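Angiogenin-1 (PDB 7BFK) probably cleaves RNA as a secreted endonuclease of the pancreatic ribonuclease family, apparently in an auto-inhibited form. Local coordinates at residues N8-Q13 and P112-G117; K41-F46 and D118-I123; I47-D52 and K74-V79; T63-N68 and K102-C107. All blocks are in the same frame, centred on the assembly; numbering follows the deposited sequence.

Contact 1: N8-Q13 and P112-G117; sequences NHFLKQ and PVHYDG
Helix 5-14 presents one flank to the chain as it leaves strand 111-113, the backbones coming nearest at F10 and V113, with CA atoms 5.5 Å apart, and diverging to 7.5 Å between the CA atoms of Q13 and G117. H114 carries the contact. Its first torsion is the crowded one, CG between backbone N and carbonyl carbon (chi1 75°), and points the imidazole at the helix. The ring meets H9 edge to face: the centroids are 4.2 Å apart, the planes 87° to each other, and the NE2/CE1 edge of H114 lies over the H9 ring. Q13, CG anti to its backbone N and the chain extended beyond, reaches across one face of H114 and sets OE1 3.1 Å above the ring plane; this is no hydrogen bond. Farther in, F10 CA lies 3.3 Å from H114 CD2, while P112 CB sits over the centre of the F10 ring, 3.8 Å from its centroid, in a CH-pi contact. I105 and V54 also touch F10. By the family pattern H114 probably corresponds to the C-terminal catalytic histidine. The two imidazoles are so close, H114 NE2 to H9 ND1 2.9 Å, that their ionisation is probably coupled, each disfavouring a charge on the other, while Q13 OE1 over the H114 face could partly offset this.

Contact 2: K41-F46 and D118-I123; sequences KLKNTF and DVDIGI
K41 NZ is gripped by three acceptors, two firmly. K41 NZ donates to V119 O at 2.8 Å, almost along the C=O axis (161°), and to N44 OD1 at 2.7 Å in the amide plane; the third bond, to G117 O, is weak. The lysine reaches them fully extended, with CG anti to the backbone N. N44 in turn gives its ND2 to Q13 O, so its amide is held at both ends and positions the ammonium. D120 is the second anchor. Its carboxylate straddles T45: D120 OD1 takes the T45 backbone N-H at 2.9 Å and D120 OD2 takes the hydroxyl OG1 of T45 at 2.7 Å, each through its syn lone pair. The anti lone pair of D120 OD2 is left for K43 NZ, whose chain bends at its last two torsions to close a 2.8 Å salt bridge. A water donating to both T45 OG1 and I121 O ties the hydroxyl back to the facing chain. Beyond the polar part, T45 CB rests on I121 CG1 at 3.7 Å, and I121 continues inward to F10 and I105. The CKxxNTF signature of pancreatic ribonucleases leads from the loop at K41 into this strand, and K41 and T45 probably correspond to the family's catalytic lysine and pyrimidine-binding threonine. D120 holding the backbone N-H and the hydroxyl of T45 recalls the angiogenin pocket, where a C-terminal side chain obstructs the pyrimidine site, and is consistent with auto-inhibition.

Contact 3: I47-D52 and K74-V79; sequences ILANPD and KPFSVV
An antiparallel strand pair comes to its end here, at the edge of the curved sheet, where strand 43-47 leaves strand 76-85 and turns toward helix 51-55. I47 and V78 form a non-hydrogen-bonded pair with CA atoms 4.7 Å apart and both side chains on the same face. One residue on, L48 N donates to S77 O at 2.9 Å in a straight bond (168°) lying in the carbonyl plane. The return bond of this pair is replaced by a water, which donates to L48 O at 2.8 Å and accepts from S77 N at 2.9 Å. Here the water takes the place of a direct bond as the two strands part, in the ribonuclease fold just before the chain moves to the helix that N50 caps, its OD1 accepting from Q53 N. F76 fills the angle between the parting chains. I47 CG2 approaches F76 CD2 obliquely, at 3.4 Å, while A49 CB meets the same ring at its edge, 3.7 Å from F76 CD2. I57, V103 and Q53 also touch F76. On the other flank L48 lays CB and CD1 alongside the S77 carbonyl, and L48 CD1 reaches V79 CG2 at 4.0 Å; M19 touches both L48 and V79. I47 CG1 lies beside its backbone N, leaving CG2 anti to N and directed at the F76 ring. I47 also packs on V54 and I121.

Contact 4: T63-N68 and K102-C107; sequences TLKGNN and KVIIAC
The turn of a beta-hairpin, joining strands 62-64 and 69-72, here meets the long strand 93-108 that runs on beside the second of them. Just before strand 69-72 begins, N68 already points its carbonyl at the neighbour: C107 N donates to N68 O at 3.3 Å, a long bond but a straight one (163°), approaching nearly along the C=O axis. The same N68 O also receives the A106 CA-H, with A106 CA 3.5 Å away, so two adjacent donors of strand 93-108 converge on one acceptor. V70 and I105, bonded through their backbones, carry the pairing onward. N67 and N68 both have positive phi (67° and 71°), which swings the chain round into the strand. The N68 side chain adds little: CB and ND2 only skirt C107 O, with N68 ND2 4.2 Å from it. At the start of the turn K65 leans over the strand, its CD 4.0 Å from the CG2 methyl of I104, and the two side chains cross at about a right angle. Bends at the third and fourth torsions carry the K65 ammonium round to a weak hydrogen bond with Q71 OE1. A disulfide fixes C107 to C58. Between the two segments themselves, one long but straight backbone bond, a CA-H...O contact and a lysine methylene on a methyl make a light surface contact.

Contacts 1, 2 and 3 are partly buried, their centres about 7, 6 and 10 Å from the centre of the chain; contact 4, its centre about 13 Å from that of the chain, is a surface contact. Contacts 1 and 2 join through Q13 O, which accepts from N44 ND2, and helix 5-14 and strand 43-47 clasp one continuous C-terminal run. Rings dominate the first and charges the second, consistent with their place at the presumed active-site cleft. Contact 3 continues strand 43-47 beyond contact 2, exchanging charge for backbone pairing and apolar packing. Strand 93-108 of contact 4 unites the set, pairing with strands 111-113, 122-124 and 76-85 of contacts 1, 2 and 3.

Contact 1: N8-Q13 and P112-G117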
loop_
_atom_site.group_PDB
_atom_site.type_symbol
_atom_site.label_atom_id
_atom_site.label_comp_id
_atom_site.label_asym_id
_atom_site.label_seq_id
_atom_site.Cartn_x
_atom_site.Cartn_y
_atom_site.Cartn_z
ATOM N N ASN A 8 2.912 -2.955 11.180
ATOM C CA ASN A 8 4.304 -2.947 10.655
ATOM C C ASN A 8 4.305 -3.504 9.227
ATOM O O ASN A 8 4.997 -2.949 8.356
ATOM C CB ASN A 8 5.280 -3.728 11.538
ATOM C CG ASN A 8 5.551 -3.017 12.844
ATOM O OD1 ASN A 8 4.713 -3.015 13.752
ATOM N ND2 ASN A 8 6.712 -2.388 12.932
ATOM N N HIS A 9 3.572 -4.588 9.001
ATOM C CA HIS A 9 3.472 -5.218 7.661
ATOM C C HIS A 9 2.865 -4.184 6.681
ATOM O O HIS A 9 3.379 -4.037 5.574
ATOM C CB HIS A 9 2.659 -6.506 7.746
ATOM C CG HIS A 9 2.960 -7.460 6.636
ATOM N ND1 HIS A 9 3.487 -7.040 5.424
ATOM C CD2 HIS A 9 2.758 -8.788 6.522
ATOM C CE1 HIS A 9 3.630 -8.077 4.624
ATOM N NE2 HIS A 9 3.180 -9.165 5.271
ATOM N N PHE A 10 1.819 -3.493 7.098
ATOM C CA PHE A 10 1.126 -2.459 6.274
ATOM C C PHE A 10 2.119 -1.364 5.886
ATOM O O PHE A 10 2.223 -1.039 4.700
ATOM C CB PHE A 10 -0.072 -1.890 7.019
ATOM C CG PHE A 10 -0.772 -0.790 6.264
ATOM C CD1 PHE A 10 -0.288 0.506 6.286
ATOM C CD2 PHE A 10 -1.895 -1.068 5.497
ATOM C CE1 PHE A 10 -0.914 1.507 5.553
ATOM C CE2 PHE A 10 -2.527 -0.059 4.775
ATOM C CZ PHE A 10 -2.038 1.215 4.808
ATOM N N LEU A 11 2.869 -0.831 6.861
ATOM C CA LEU A 11 3.860 0.234 6.591
ATOM C C LEU A 11 4.891 -0.263 5.581
ATOM O O LEU A 11 5.187 0.487 4.637
ATOM C CB LEU A 11 4.519 0.651 7.902
ATOM C CG LEU A 11 3.602 1.312 8.913
ATOM C CD1 LEU A 11 4.386 1.659 10.179
ATOM C CD2 LEU A 11 2.964 2.578 8.323
ATOM N N LYS A 12 5.429 -1.471 5.764
ATOM C CA LYS A 12 6.462 -2.043 4.861
ATOM C C LYS A 12 5.895 -2.170 3.442
ATOM O O LYS A 12 6.573 -1.814 2.500
ATOM C CB LYS A 12 6.914 -3.431 5.331
ATOM C CG LYS A 12 7.829 -3.475 6.553
ATOM C CD LYS A 12 7.966 -4.909 7.095
ATOM C CE LYS A 12 8.542 -5.020 8.493
ATOM N NZ LYS A 12 10.023 -5.020 8.493
ATOM N N GLN A 13 4.666 -2.654 3.312
ATOM C CA GLN A 13 4.017 -2.867 1.993
ATOM C C GLN A 13 3.520 -1.554 1.344
ATOM O O GLN A 13 3.573 -1.484 0.110
ATOM C CB GLN A 13 2.825 -3.787 2.189
ATOM C CG GLN A 13 2.133 -4.170 0.903
ATOM C CD GLN A 13 1.379 -5.457 1.098
ATOM O OE1 GLN A 13 0.156 -5.497 1.062
ATOM N NE2 GLN A 13 2.122 -6.513 1.378
ATOM N N PRO A 112 -3.971 0.715 10.867
ATOM C CA PRO A 112 -4.108 0.313 9.477
ATOM C C PRO A 112 -3.565 -1.116 9.351
ATOM O O PRO A 112 -2.545 -1.403 9.973
ATOM C CB PRO A 112 -3.218 1.300 8.710
ATOM C CG PRO A 112 -3.174 2.519 9.603
ATOM C CD PRO A 112 -3.231 1.977 11.022
ATOM N N VAL A 113 -4.239 -1.966 8.579
ATOM C CA VAL A 113 -3.837 -3.387 8.361
ATOM C C VAL A 113 -4.135 -3.804 6.930
ATOM O O VAL A 113 -5.023 -3.221 6.306
ATOM C CB VAL A 113 -4.557 -4.326 9.360
ATOM C CG1 VAL A 113 -4.054 -4.117 10.765
ATOM C CG2 VAL A 113 -6.067 -4.153 9.312
ATOM N N HIS A 114 -3.419 -4.828 6.453
ATOM C CA HIS A 114 -3.639 -5.509 5.150
ATOM C C HIS A 114 -3.571 -7.017 5.428
ATOM O O HIS A 114 -2.586 -7.465 6.043
ATOM C CB HIS A 114 -2.634 -5.040 4.085
ATOM C CG HIS A 114 -1.265 -5.602 4.285
ATOM N ND1 HIS A 114 -0.865 -6.788 3.701
ATOM C CD2 HIS A 114 -0.219 -5.175 5.025
ATOM C CE1 HIS A 114 0.376 -7.055 4.059
ATOM N NE2 HIS A 114 0.793 -6.084 4.869
ATOM N N TYR A 115 -4.599 -7.762 5.043
ATOM C CA TYR A 115 -4.704 -9.219 5.300
ATOM C C TYR A 115 -4.223 -10.010 4.078
ATOM O O TYR A 115 -4.935 -10.024 3.054
ATOM C CB TYR A 115 -6.137 -9.576 5.694
ATOM C CG TYR A 115 -6.602 -8.966 6.993
ATOM C CD1 TYR A 115 -5.922 -9.214 8.175
ATOM C CD2 TYR A 115 -7.746 -8.183 7.057
ATOM C CE1 TYR A 115 -6.345 -8.680 9.382
ATOM C CE2 TYR A 115 -8.185 -7.643 8.258
ATOM C CZ TYR A 115 -7.484 -7.897 9.426
ATOM O OH TYR A 115 -7.894 -7.376 10.619
ATOM N N ASP A 116 -3.039 -10.627 4.197
ATOM C CA ASP A 116 -2.413 -11.523 3.181
ATOM C C ASP A 116 -1.577 -10.726 2.174
ATOM O O ASP A 116 -0.913 -11.368 1.332
ATOM C CB ASP A 116 -3.460 -12.371 2.451
ATOM C CG ASP A 116 -3.876 -13.616 3.214
ATOM O OD1 ASP A 116 -3.031 -14.146 3.970
ATOM O OD2 ASP A 116 -5.040 -14.043 3.054
ATOM N N GLY A 117 -1.607 -9.395 2.240
ATOM C CA GLY A 117 -0.874 -8.531 1.294
ATOM C C GLY A 117 -0.985 -9.049 -0.138
ATOM O O GLY A 117 -0.065 -8.771 -0.941
#

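Contact 2: K41-F46 and D118-I123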
loop_
_atom_site.group_PDB
_atom_site.type_symbol
_atom_site.label_atom_id
_atom_site.label_comp_id
_atom_site.label_asym_id
_atom_site.label_seq_id
_atom_site.Cartn_x
_atom_site.Cartn_y
_atom_site.Cartn_z
ATOM N N LYS A 41 3.252 -9.649 -8.172
ATOM C CA LYS A 41 2.022 -8.987 -7.665
ATOM C C LYS A 41 1.557 -8.058 -8.799
ATOM O O LYS A 41 2.416 -7.399 -9.409
ATOM C CB LYS A 41 2.289 -8.297 -6.324
ATOM C CG LYS A 41 1.026 -7.886 -5.588
ATOM C CD LYS A 41 1.274 -7.192 -4.275
ATOM C CE LYS A 41 -0.013 -6.839 -3.580
ATOM N NZ LYS A 41 0.231 -5.963 -2.425
ATOM N N LEU A 42 0.269 -8.056 -9.137
ATOM C CA LEU A 42 -0.243 -7.338 -10.345
ATOM C C LEU A 42 -0.261 -5.829 -10.118
ATOM O O LEU A 42 -0.265 -5.096 -11.117
ATOM C CB LEU A 42 -1.628 -7.871 -10.725
ATOM C CG LEU A 42 -1.619 -9.327 -11.199
ATOM C CD1 LEU A 42 -3.009 -9.869 -11.408
ATOM C CD2 LEU A 42 -0.776 -9.477 -12.463
ATOM N N LYS A 43 -0.320 -5.386 -8.861
ATOM C CA LYS A 43 -0.313 -3.953 -8.529
ATOM C C LYS A 43 0.049 -3.764 -7.065
ATOM O O LYS A 43 -0.283 -4.641 -6.236
ATOM C CB LYS A 43 -1.698 -3.351 -8.785
ATOM C CG LYS A 43 -1.815 -1.859 -8.567
ATOM C CD LYS A 43 -3.140 -1.299 -9.087
ATOM C CE LYS A 43 -4.345 -1.952 -8.446
ATOM N NZ LYS A 43 -4.579 -1.437 -7.075
ATOM N N ASN A 44 0.706 -2.657 -6.766
ATOM C CA ASN A 44 0.928 -2.233 -5.371
ATOM C C ASN A 44 0.966 -0.718 -5.346
ATOM O O ASN A 44 1.616 -0.140 -6.202
ATOM C CB ASN A 44 2.169 -2.831 -4.736
ATOM C CG ASN A 44 2.101 -2.723 -3.231
ATOM O OD1 ASN A 44 1.411 -3.514 -2.605
ATOM N ND2 ASN A 44 2.847 -1.781 -2.662
ATOM N N THR A 45 0.256 -0.129 -4.394
ATOM C CA THR A 45 0.168 1.328 -4.181
ATOM C C THR A 45 0.963 1.705 -2.914
ATOM O O THR A 45 0.707 1.114 -1.828
ATOM C CB THR A 45 -1.295 1.769 -4.124
ATOM O OG1 THR A 45 -1.994 1.209 -5.246
ATOM C CG2 THR A 45 -1.449 3.267 -4.082
ATOM N N PHE A 46 1.844 2.678 -3.061
ATOM C CA PHE A 46 2.695 3.262 -1.996
ATOM C C PHE A 46 2.192 4.665 -1.656
ATOM O O PHE A 46 1.928 5.447 -2.571
ATOM C CB PHE A 46 4.156 3.301 -2.450
ATOM C CG PHE A 46 4.739 1.953 -2.786
ATOM C CD1 PHE A 46 4.626 1.438 -4.068
ATOM C CD2 PHE A 46 5.396 1.197 -1.822
ATOM C CE1 PHE A 46 5.161 0.197 -4.381
ATOM C CE2 PHE A 46 5.917 -0.051 -2.133
ATOM C CZ PHE A 46 5.793 -0.549 -3.413
ATOM N N ASP A 118 -2.041 -9.822 -0.427
ATOM C CA ASP A 118 -2.367 -10.346 -1.783
ATOM C C ASP A 118 -3.276 -9.325 -2.485
ATOM O O ASP A 118 -3.575 -9.513 -3.670
ATOM C CB ASP A 118 -2.998 -11.740 -1.726
ATOM C CG ASP A 118 -4.132 -11.887 -0.720
ATOM O OD1 ASP A 118 -4.462 -10.885 -0.054
ATOM O OD2 ASP A 118 -4.666 -13.012 -0.598
ATOM N N VAL A 119 -3.744 -8.301 -1.768
ATOM C CA VAL A 119 -4.538 -7.210 -2.401
ATOM C C VAL A 119 -3.743 -5.911 -2.218
ATOM O O VAL A 119 -2.520 -5.966 -2.003
ATOM C CB VAL A 119 -5.996 -7.120 -1.896
ATOM C CG1 VAL A 119 -6.792 -6.027 -2.620
ATOM C CG2 VAL A 119 -6.725 -8.450 -2.043
ATOM N N ASP A 120 -4.409 -4.783 -2.291
ATOM C CA ASP A 120 -3.730 -3.478 -2.293
ATOM C C ASP A 120 -4.664 -2.481 -1.611
ATOM O O ASP A 120 -5.863 -2.773 -1.440
ATOM C CB ASP A 120 -3.415 -3.123 -3.753
ATOM C CG ASP A 120 -2.552 -1.912 -3.981
ATOM O OD1 ASP A 120 -1.869 -1.496 -3.017
ATOM O OD2 ASP A 120 -2.572 -1.381 -5.147
ATOM N N ILE A 121 -4.151 -1.323 -1.261
ATOM C CA ILE A 121 -5.017 -0.254 -0.726
ATOM C C ILE A 121 -5.813 0.283 -1.912
ATOM O O ILE A 121 -5.425 0.004 -3.064
ATOM C CB ILE A 121 -4.184 0.823 -0.028
ATOM C CG1 ILE A 121 -3.193 1.459 -0.990
ATOM C CG2 ILE A 121 -3.470 0.227 1.191
ATOM C CD1 ILE A 121 -2.613 2.739 -0.467
ATOM N N GLY A 122 -6.878 1.004 -1.623
ATOM C CA GLY A 122 -7.734 1.620 -2.645
ATOM C C GLY A 122 -7.405 3.079 -2.792
ATOM O O GLY A 122 -6.704 3.641 -1.910
ATOM N N ILE A 123 -7.870 3.673 -3.886
ATOM C CA ILE A 123 -7.714 5.114 -4.180
ATOM C C ILE A 123 -9.057 5.602 -4.696
ATOM O O ILE A 123 -9.802 4.790 -5.358
ATOM C CB ILE A 123 -6.578 5.396 -5.184
ATOM C CG1 ILE A 123 -6.756 4.618 -6.490
ATOM C CG2 ILE A 123 -5.231 5.140 -4.557
ATOM C CD1 ILE A 123 -5.750 5.017 -7.577
HETATM O O HOH W 1 -4.687 1.463 -5.599
#

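Contact 3: I47-D52 and K74-V79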
loop_
_atom_site.group_PDB
_atom_site.type_symbol
_atom_site.label_atom_id
_atom_site.label_comp_id
_atom_site.label_asym_id
_atom_site.label_seq_id
_atom_site.Cartn_x
_atom_site.Cartn_y
_atom_site.Cartn_z
ATOM N N ILE A 47 2.037 4.947 -0.362
ATOM C CA ILE A 47 1.625 6.277 0.165
ATOM C C ILE A 47 2.889 7.059 0.543
ATOM O O ILE A 47 3.712 6.537 1.306
ATOM C CB ILE A 47 0.681 6.135 1.364
ATOM C CG1 ILE A 47 -0.507 5.221 1.058
ATOM C CG2 ILE A 47 0.219 7.504 1.828
ATOM C CD1 ILE A 47 -1.231 4.777 2.288
ATOM N N LEU A 48 3.019 8.281 0.053
ATOM C CA LEU A 48 4.183 9.148 0.373
ATOM C C LEU A 48 3.833 9.983 1.602
ATOM O O LEU A 48 3.449 11.129 1.432
ATOM C CB LEU A 48 4.529 10.013 -0.845
ATOM C CG LEU A 48 5.330 9.308 -1.944
ATOM C CD1 LEU A 48 4.569 8.141 -2.542
ATOM C CD2 LEU A 48 5.748 10.278 -3.050
ATOM N N ALA A 49 3.980 9.405 2.793
ATOM C CA ALA A 49 3.599 10.025 4.070
ATOM C C ALA A 49 4.315 9.324 5.225
ATOM O O ALA A 49 4.950 8.278 4.996
ATOM C CB ALA A 49 2.096 9.942 4.229
ATOM N N ASN A 50 4.232 9.900 6.417
ATOM C CA ASN A 50 4.823 9.283 7.624
ATOM C C ASN A 50 3.746 8.383 8.224
ATOM O O ASN A 50 2.556 8.589 8.006
ATOM C CB ASN A 50 5.444 10.325 8.558
ATOM C CG ASN A 50 4.499 10.957 9.560
ATOM O OD1 ASN A 50 3.307 10.676 9.584
ATOM N ND2 ASN A 50 5.043 11.818 10.411
ATOM N N PRO A 51 4.147 7.308 8.923
ATOM C CA PRO A 51 3.204 6.416 9.591
ATOM C C PRO A 51 2.092 7.142 10.365
ATOM O O PRO A 51 0.953 6.752 10.236
ATOM C CB PRO A 51 4.120 5.669 10.558
ATOM C CG PRO A 51 5.416 5.558 9.803
ATOM C CD PRO A 51 5.535 6.859 9.043
ATOM N N ASP A 52 2.440 8.191 11.121
ATOM C CA ASP A 52 1.464 8.954 11.947
ATOM C C ASP A 52 0.325 9.488 11.076
ATOM O O ASP A 52 -0.808 9.416 11.522
ATOM C CB ASP A 52 2.151 10.049 12.755
ATOM C CG ASP A 52 2.842 9.491 13.993
ATOM O OD1 ASP A 52 2.857 8.242 14.159
ATOM O OD2 ASP A 52 3.350 10.284 14.761
ATOM N N LYS A 74 -8.284 13.335 3.818
ATOM C CA LYS A 74 -7.359 14.171 3.020
ATOM C C LYS A 74 -6.717 13.297 1.954
ATOM O O LYS A 74 -6.537 12.098 2.146
ATOM C CB LYS A 74 -6.345 14.880 3.921
ATOM C CG LYS A 74 -6.977 15.860 4.903
ATOM C CD LYS A 74 -5.994 16.745 5.625
ATOM C CE LYS A 74 -5.411 17.832 4.747
ATOM N NZ LYS A 74 -6.426 18.849 4.374
ATOM N N PRO A 75 -6.394 13.874 0.789
ATOM C CA PRO A 75 -5.695 13.144 -0.256
ATOM C C PRO A 75 -4.209 12.989 0.097
ATOM O O PRO A 75 -3.679 13.811 0.830
ATOM C CB PRO A 75 -5.885 14.036 -1.481
ATOM C CG PRO A 75 -5.937 15.426 -0.897
ATOM C CD PRO A 75 -6.673 15.276 0.417
ATOM N N PHE A 76 -3.585 11.943 -0.433
ATOM C CA PHE A 76 -2.158 11.616 -0.271
ATOM C C PHE A 76 -1.494 11.559 -1.650
ATOM O O PHE A 76 -2.189 11.267 -2.651
ATOM C CB PHE A 76 -1.992 10.249 0.421
ATOM C CG PHE A 76 -2.307 10.230 1.889
ATOM C CD1 PHE A 76 -3.608 10.071 2.337
ATOM C CD2 PHE A 76 -1.303 10.412 2.833
ATOM C CE1 PHE A 76 -3.887 10.067 3.694
ATOM C CE2 PHE A 76 -1.594 10.406 4.193
ATOM C CZ PHE A 76 -2.884 10.239 4.616
ATOM N N SER A 77 -0.205 11.890 -1.728
ATOM C CA SER A 77 0.622 11.583 -2.910
ATOM C C SER A 77 0.840 10.081 -2.888
ATOM O O SER A 77 1.219 9.567 -1.818
ATOM C CB SER A 77 1.949 12.288 -2.935
ATOM O OG SER A 77 1.783 13.634 -3.282
ATOM N N VAL A 78 0.586 9.412 -4.001
ATOM C CA VAL A 78 0.787 7.944 -4.094
ATOM C C VAL A 78 1.587 7.642 -5.350
ATOM O O VAL A 78 1.608 8.462 -6.294
ATOM C CB VAL A 78 -0.550 7.170 -4.073
ATOM C CG1 VAL A 78 -1.331 7.423 -2.794
ATOM C CG2 VAL A 78 -1.407 7.478 -5.289
ATOM N N VAL A 79 2.251 6.504 -5.318
ATOM C CA VAL A 79 2.937 5.888 -6.474
ATOM C C VAL A 79 2.288 4.519 -6.641
ATOM O O VAL A 79 2.236 3.768 -5.648
ATOM C CB VAL A 79 4.461 5.788 -6.285
ATOM C CG1 VAL A 79 5.069 4.850 -7.316
ATOM C CG2 VAL A 79 5.127 7.169 -6.333
HETATM O O HOH W 2 1.030 12.470 0.810
#

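Contact 4: T63-N68 and K102-C107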
loop_
_atom_site.group_PDB
_atom_site.type_symbol
_atom_site.label_atom_id
_atom_site.label_comp_id
_atom_site.label_asym_id
_atom_site.label_seq_id
_atom_site.Cartn_x
_atom_site.Cartn_y
_atom_site.Cartn_z
ATOM N N THR A 63 -13.145 8.450 6.920
ATOM C CA THR A 63 -14.590 8.188 6.849
ATOM C C THR A 63 -14.810 6.676 6.799
ATOM O O THR A 63 -14.263 6.006 5.885
ATOM C CB THR A 63 -15.217 8.938 5.669
ATOM O OG1 THR A 63 -15.248 10.327 6.022
ATOM C CG2 THR A 63 -16.606 8.436 5.352
ATOM N N LEU A 64 -15.540 6.143 7.772
ATOM C CA LEU A 64 -15.928 4.717 7.812
ATOM C C LEU A 64 -16.819 4.450 6.610
ATOM O O LEU A 64 -17.805 5.168 6.484
ATOM C CB LEU A 64 -16.694 4.426 9.106
ATOM C CG LEU A 64 -15.850 4.194 10.350
ATOM C CD1 LEU A 64 -16.728 4.207 11.593
ATOM C CD2 LEU A 64 -15.089 2.881 10.245
ATOM N N LYS A 65 -16.473 3.474 5.766
ATOM C CA LYS A 65 -17.287 3.050 4.592
ATOM C C LYS A 65 -18.027 1.761 4.957
ATOM O O LYS A 65 -19.073 1.847 5.596
ATOM C CB LYS A 65 -16.427 2.798 3.357
ATOM C CG LYS A 65 -15.659 3.998 2.827
ATOM C CD LYS A 65 -14.803 3.660 1.626
ATOM C CE LYS A 65 -15.607 3.386 0.375
ATOM N NZ LYS A 65 -16.279 4.614 -0.105
ATOM N N GLY A 66 -17.486 0.607 4.571
ATOM C CA GLY A 66 -18.100 -0.705 4.852
ATOM C C GLY A 66 -17.067 -1.809 4.884
ATOM O O GLY A 66 -16.094 -1.727 4.104
ATOM N N ASN A 67 -17.258 -2.789 5.769
ATOM C CA ASN A 67 -16.398 -3.992 5.897
ATOM C C ASN A 67 -15.016 -3.577 6.403
ATOM O O ASN A 67 -14.004 -4.057 5.840
ATOM C CB ASN A 67 -16.309 -4.751 4.571
ATOM N N ASN A 68 -14.989 -2.708 7.415
ATOM C CA ASN A 68 -13.757 -2.224 8.097
ATOM C C ASN A 68 -12.962 -1.287 7.191
ATOM O O ASN A 68 -11.849 -0.903 7.606
ATOM C CB ASN A 68 -12.853 -3.372 8.549
ATOM C CG ASN A 68 -13.409 -4.116 9.742
ATOM O OD1 ASN A 68 -14.520 -3.836 10.195
ATOM N ND2 ASN A 68 -12.640 -5.060 10.261
ATOM N N LYS A 102 -7.416 10.244 -2.202
ATOM C CA LYS A 102 -7.822 9.739 -0.881
ATOM C C LYS A 102 -7.542 8.241 -0.964
ATOM O O LYS A 102 -7.714 7.668 -2.075
ATOM C CB LYS A 102 -9.278 10.077 -0.576
ATOM C CG LYS A 102 -9.565 11.574 -0.574
ATOM C CD LYS A 102 -10.932 11.940 -0.074
ATOM C CE LYS A 102 -11.318 13.361 -0.411
ATOM N NZ LYS A 102 -10.155 14.265 -0.308
ATOM N N VAL A 103 -7.073 7.645 0.118
ATOM C CA VAL A 103 -6.748 6.195 0.128
ATOM C C VAL A 103 -7.824 5.461 0.930
ATOM O O VAL A 103 -8.467 6.082 1.820
ATOM C CB VAL A 103 -5.342 5.949 0.675
ATOM C CG1 VAL A 103 -4.296 6.564 -0.234
ATOM C CG2 VAL A 103 -5.209 6.468 2.102
ATOM N N ILE A 104 -8.075 4.215 0.565
ATOM C CA ILE A 104 -9.041 3.346 1.267
ATOM C C ILE A 104 -8.263 2.183 1.852
ATOM O O ILE A 104 -7.664 1.431 1.089
ATOM C CB ILE A 104 -10.173 2.907 0.347
ATOM C CG1 ILE A 104 -10.795 4.100 -0.384
ATOM C CG2 ILE A 104 -11.184 2.128 1.170
ATOM C CD1 ILE A 104 -11.608 3.726 -1.606
ATOM N N ILE A 105 -8.274 2.070 3.168
ATOM C CA ILE A 105 -7.505 1.039 3.907
ATOM C C ILE A 105 -8.442 0.324 4.873
ATOM O O ILE A 105 -9.573 0.766 5.046
ATOM C CB ILE A 105 -6.341 1.694 4.661
ATOM C CG1 ILE A 105 -6.846 2.555 5.824
ATOM C CG2 ILE A 105 -5.466 2.482 3.708
ATOM C CD1 ILE A 105 -5.755 3.102 6.698
ATOM N N ALA A 106 -7.950 -0.755 5.449
ATOM C CA ALA A 106 -8.603 -1.500 6.525
ATOM C C ALA A 106 -7.988 -1.008 7.828
ATOM O O ALA A 106 -6.751 -0.759 7.862
ATOM C CB ALA A 106 -8.416 -2.991 6.317
ATOM N N CYS A 107 -8.819 -0.773 8.827
ATOM C CA CYS A 107 -8.395 -0.388 10.190
ATOM C C CYS A 107 -8.783 -1.501 11.161
ATOM O O CYS A 107 -9.917 -1.982 11.076
ATOM C CB CYS A 107 -9.049 0.913 10.644
ATOM S SG CYS A 107 -8.481 2.378 9.736
#